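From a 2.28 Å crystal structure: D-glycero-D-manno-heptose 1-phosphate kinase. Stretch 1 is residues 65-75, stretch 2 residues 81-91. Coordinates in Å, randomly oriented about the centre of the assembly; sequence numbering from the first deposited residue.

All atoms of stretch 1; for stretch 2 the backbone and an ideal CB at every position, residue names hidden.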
# COMPACT_ATOMS: atom_id res chain seq x y z
N SER A 65 -8.94 -31.34 -29.14
CA SER A 65 -7.53 -31.62 -29.34
C SER A 65 -7.20 -30.98 -30.69
O SER A 65 -8.05 -30.96 -31.58
CB SER A 65 -7.32 -33.14 -29.39
OG SER A 65 -5.95 -33.47 -29.44
N TYR A 66 -5.99 -30.44 -30.83
CA TYR A 66 -5.56 -29.80 -32.08
C TYR A 66 -4.13 -30.23 -32.39
O TYR A 66 -3.36 -30.59 -31.49
CB TYR A 66 -5.58 -28.28 -31.96
CG TYR A 66 -6.94 -27.68 -31.75
CD1 TYR A 66 -7.76 -27.36 -32.83
CD2 TYR A 66 -7.41 -27.39 -30.47
CE1 TYR A 66 -9.01 -26.77 -32.64
CE2 TYR A 66 -8.65 -26.81 -30.26
CZ TYR A 66 -9.45 -26.50 -31.35
OH TYR A 66 -10.68 -25.91 -31.14
N LEU A 67 -3.78 -30.18 -33.67
CA LEU A 67 -2.43 -30.54 -34.09
C LEU A 67 -1.50 -29.40 -33.66
O LEU A 67 -1.78 -28.23 -33.93
CB LEU A 67 -2.41 -30.72 -35.61
CG LEU A 67 -3.76 -31.13 -36.20
CD1 LEU A 67 -3.64 -31.23 -37.71
CD2 LEU A 67 -4.23 -32.46 -35.61
N SER A 68 -0.42 -29.75 -32.97
CA SER A 68 0.54 -28.77 -32.47
C SER A 68 1.02 -27.82 -33.57
O SER A 68 1.71 -28.24 -34.51
CB SER A 68 1.73 -29.50 -31.84
OG SER A 68 2.64 -28.60 -31.24
N MSE A 69 0.66 -26.54 -33.45
CA MSE A 69 1.04 -25.51 -34.43
C MSE A 69 1.76 -24.33 -33.79
O MSE A 69 1.92 -24.29 -32.57
CB MSE A 69 -0.21 -24.98 -35.13
CG MSE A 69 -1.09 -26.03 -35.76
SE MSE A 69 -2.55 -25.19 -36.67
CE MSE A 69 -4.04 -25.87 -35.61
N SER A 70 2.19 -23.37 -34.60
CA SER A 70 2.86 -22.18 -34.08
C SER A 70 1.78 -21.17 -33.71
O SER A 70 1.95 -20.38 -32.78
CB SER A 70 3.79 -21.57 -35.13
OG SER A 70 4.97 -22.32 -35.28
N GLN A 71 0.69 -21.21 -34.45
CA GLN A 71 -0.43 -20.31 -34.19
C GLN A 71 -1.70 -21.14 -34.26
O GLN A 71 -1.71 -22.20 -34.88
CB GLN A 71 -0.49 -19.20 -35.25
CG GLN A 71 0.68 -18.23 -35.25
CD GLN A 71 0.72 -17.34 -34.02
OE1 GLN A 71 1.21 -17.74 -32.97
NE2 GLN A 71 0.18 -16.14 -34.14
N LEU A 72 -2.77 -20.68 -33.61
CA LEU A 72 -4.04 -21.40 -33.63
C LEU A 72 -5.15 -20.47 -34.08
O LEU A 72 -5.31 -19.37 -33.56
CB LEU A 72 -4.38 -21.98 -32.25
CG LEU A 72 -3.56 -23.16 -31.75
CD1 LEU A 72 -4.06 -23.57 -30.37
CD2 LEU A 72 -3.67 -24.33 -32.72
N GLU A 73 -5.91 -20.93 -35.06
CA GLU A 73 -7.00 -20.16 -35.62
C GLU A 73 -8.09 -19.83 -34.60
O GLU A 73 -8.58 -20.71 -33.89
CB GLU A 73 -7.60 -20.94 -36.80
CG GLU A 73 -8.14 -22.35 -36.45
CD GLU A 73 -7.10 -23.29 -35.80
OE1 GLU A 73 -6.03 -23.53 -36.40
OE2 GLU A 73 -7.38 -23.79 -34.68
N ILE A 74 -8.47 -18.57 -34.51
CA ILE A 74 -9.51 -18.19 -33.58
C ILE A 74 -10.87 -18.64 -34.11
O ILE A 74 -11.58 -17.88 -34.76
CB ILE A 74 -9.48 -16.65 -33.32
CG1 ILE A 74 -8.29 -16.28 -32.43
CG2 ILE A 74 -10.75 -16.19 -32.61
CD1 ILE A 74 -6.96 -16.73 -32.96
N ASP A 75 -11.22 -19.90 -33.83
CA ASP A 75 -12.50 -20.48 -34.26
C ASP A 75 -13.67 -19.80 -33.58
O ASP A 75 -14.72 -19.58 -34.19
CB ASP A 75 -12.59 -21.96 -33.91
CG ASP A 75 -11.53 -22.79 -34.59
OD1 ASP A 75 -11.43 -22.73 -35.84
OD2 ASP A 75 -10.79 -23.51 -33.88
N UNK A 81 -7.50 -18.89 -24.45
CA UNK A 81 -6.32 -19.76 -24.44
C UNK A 81 -5.54 -19.60 -25.74
O UNK A 81 -4.31 -19.49 -25.75
CB UNK A 81 -6.72 -21.22 -24.24
N UNK A 82 -6.26 -19.61 -26.85
CA UNK A 82 -5.64 -19.47 -28.16
C UNK A 82 -4.96 -18.10 -28.28
O UNK A 82 -3.83 -18.00 -28.77
CB UNK A 82 -6.68 -19.65 -29.27
N UNK A 83 -5.64 -17.05 -27.84
CA UNK A 83 -5.05 -15.72 -27.89
C UNK A 83 -3.72 -15.66 -27.12
O UNK A 83 -2.71 -15.18 -27.64
CB UNK A 83 -6.03 -14.69 -27.32
N UNK A 84 -3.72 -16.16 -25.89
CA UNK A 84 -2.52 -16.14 -25.08
C UNK A 84 -1.43 -16.98 -25.73
O UNK A 84 -0.31 -16.52 -25.91
CB UNK A 84 -2.82 -16.64 -23.67
N UNK A 85 -1.77 -18.22 -26.07
CA UNK A 85 -0.80 -19.10 -26.69
C UNK A 85 -0.19 -18.48 -27.96
O UNK A 85 1.02 -18.57 -28.18
CB UNK A 85 -1.46 -20.44 -27.02
N UNK A 86 -1.01 -17.85 -28.79
CA UNK A 86 -0.50 -17.25 -30.02
C UNK A 86 0.46 -16.09 -29.73
O UNK A 86 1.60 -16.05 -30.24
CB UNK A 86 -1.66 -16.76 -30.89
N UNK A 87 -0.00 -15.18 -28.88
CA UNK A 87 0.76 -14.01 -28.47
C UNK A 87 2.12 -14.39 -27.91
O UNK A 87 3.12 -13.75 -28.23
CB UNK A 87 -0.03 -13.21 -27.43
N UNK A 88 2.16 -15.43 -27.07
CA UNK A 88 3.42 -15.88 -26.47
C UNK A 88 4.33 -16.52 -27.51
O UNK A 88 5.56 -16.37 -27.46
CB UNK A 88 3.15 -16.87 -25.34
N UNK A 89 3.73 -17.26 -28.45
CA UNK A 89 4.54 -17.89 -29.50
C UNK A 89 5.19 -16.80 -30.35
O UNK A 89 6.36 -16.92 -30.71
CB UNK A 89 3.69 -18.82 -30.37
N UNK A 90 4.43 -15.75 -30.65
CA UNK A 90 4.94 -14.64 -31.45
C UNK A 90 5.98 -13.79 -30.72
O UNK A 90 7.12 -13.68 -31.17
CB UNK A 90 3.78 -13.75 -31.89
N UNK A 91 5.57 -13.20 -29.61
CA UNK A 91 6.45 -12.34 -28.83
C UNK A 91 7.79 -12.95 -28.48
O UNK A 91 8.79 -12.24 -28.41
CB UNK A 91 5.74 -11.93 -27.54

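The backbone of 81-91 is helical throughout, with phi near -60° and psi near -45°. One side of it faces stretch 1, mainly 70-75, with Tyr66 and Met69 also in contact.

Position 81 points sideways. Its ideal CB has nothing of stretch 1 within 5.5 Å, so many residues would fit. It is Ile81.

Position 82 points toward stretch 1. The ideal CB lies 4.4 Å from Leu72 CB and 4.7 Å from Ile74 CD1, so an aliphatic stem suits. Further out wait the Tyr66 hydroxyl and the Asp75 carboxylate. A long side chain with a donor, lysine or arginine, could reach them; a short one could not. The residue is Lys82. Its chain is extended beyond chi1, and CG passes 4.2 Å from Leu72 CD1. NZ forms a salt bridge with Asp75 OD2 at 3.0 Å and donates a hydrogen bond to Tyr66 OH at 3.1 Å.

Position 83 points sideways, with no stretch 1 atom near its ideal CB. The angles are ordinary helical ones and do not demand glycine. It is Gly83. Position 84, out of reach, is Val84.

Position 85 points toward stretch 1. The ideal CB is 5.3 Å from Leu72 CD1, which leaves room for a large apolar group such as phenylalanine, leucine or tyrosine. The carbonyl of Met69 lies further along, so a donor at the tip would be useful. Tyr85 meets both demands: CD2 packs 4.2 Å from Leu72 CD1, and OH donates to Met69 O at 2.7 Å.

Position 86 points sideways, yet the ideal CB is 4.9 Å from Leu72 N. Leu72 offers both a backbone donor and an acceptor. A short amide could answer both; aspartate could accept from Leu72 N but could not donate to Leu72 O. The residue is Asn86. OD1 accepts from Leu72 N at 2.7 Å, and ND2 donates to Leu72 O at 2.9 Å. This pair clamps the loop to the helix.

Position 87 points away, so stretch 1 sets no preference. Arg87 turns to position 91. Position 88 points sideways and meets nothing of stretch 1. It is Ile88.

Position 89 points toward stretch 1. Its ideal CB is 3.4 Å from Ser70 O, so space is tight there. Small or slim aliphatic residues seem suitable. The residue is Ile89, whose CG2 lies 3.1 Å from Ser70 O, a close contact.

Position 90 points sideways, with the Gln71 side chain nearby. A long polar residue could reach back. Arg90 does so, its end approaching Gln71.

Position 91 is out of reach. It is Asp91, whose OD2 forms a salt bridge with Arg87 NH1 at 2.5 Å.

Stretch 2 (81-91) IKGVYNRIIRD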
# COMPACT_ATOMS: atom_id res chain seq x y z
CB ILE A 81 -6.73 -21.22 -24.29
CG1 ILE A 81 -7.26 -21.47 -22.88
CG2 ILE A 81 -5.56 -22.14 -24.62
CD1 ILE A 81 -7.68 -22.90 -22.64
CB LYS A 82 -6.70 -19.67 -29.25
CG LYS A 82 -7.22 -21.11 -29.28
CD LYS A 82 -8.42 -21.28 -30.21
CE LYS A 82 -8.88 -22.73 -30.24
NZ LYS A 82 -10.10 -22.90 -31.07
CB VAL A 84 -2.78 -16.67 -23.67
CG1 VAL A 84 -1.49 -16.66 -22.86
CG2 VAL A 84 -3.84 -15.81 -22.98
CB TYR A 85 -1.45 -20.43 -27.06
CG TYR A 85 -0.53 -21.33 -27.84
CD1 TYR A 85 0.52 -21.98 -27.21
CD2 TYR A 85 -0.66 -21.47 -29.23
CE1 TYR A 85 1.43 -22.75 -27.93
CE2 TYR A 85 0.24 -22.24 -29.96
CZ TYR A 85 1.28 -22.87 -29.30
OH TYR A 85 2.21 -23.60 -30.01
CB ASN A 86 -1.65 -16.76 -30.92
CG ASN A 86 -2.46 -17.91 -31.52
OD1 ASN A 86 -1.94 -19.01 -31.72
ND2 ASN A 86 -3.72 -17.65 -31.82
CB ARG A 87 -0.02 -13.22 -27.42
CG ARG A 87 0.40 -11.76 -27.27
CD ARG A 87 -0.10 -10.92 -28.44
NE ARG A 87 -0.16 -9.50 -28.09
CZ ARG A 87 0.92 -8.77 -27.87
NH1 ARG A 87 2.12 -9.32 -27.96
NH2 ARG A 87 0.80 -7.49 -27.51
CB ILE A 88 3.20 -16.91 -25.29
CG1 ILE A 88 2.47 -16.25 -24.11
CG2 ILE A 88 4.54 -17.43 -24.78
CD1 ILE A 88 3.19 -15.03 -23.55
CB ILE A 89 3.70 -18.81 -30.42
CG1 ILE A 89 3.16 -20.00 -29.63
CG2 ILE A 89 4.57 -19.32 -31.58
CD1 ILE A 89 4.24 -20.94 -29.11
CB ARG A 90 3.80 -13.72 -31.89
CG ARG A 90 2.84 -14.34 -32.87
CD ARG A 90 2.22 -13.26 -33.72
NE ARG A 90 1.43 -12.33 -32.93
CZ ARG A 90 0.24 -12.61 -32.42
NH1 ARG A 90 -0.31 -13.81 -32.62
NH2 ARG A 90 -0.42 -11.69 -31.72
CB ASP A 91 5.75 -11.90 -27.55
CG ASP A 91 4.79 -10.76 -27.79
OD1 ASP A 91 4.68 -10.33 -28.96
OD2 ASP A 91 4.16 -10.29 -26.82
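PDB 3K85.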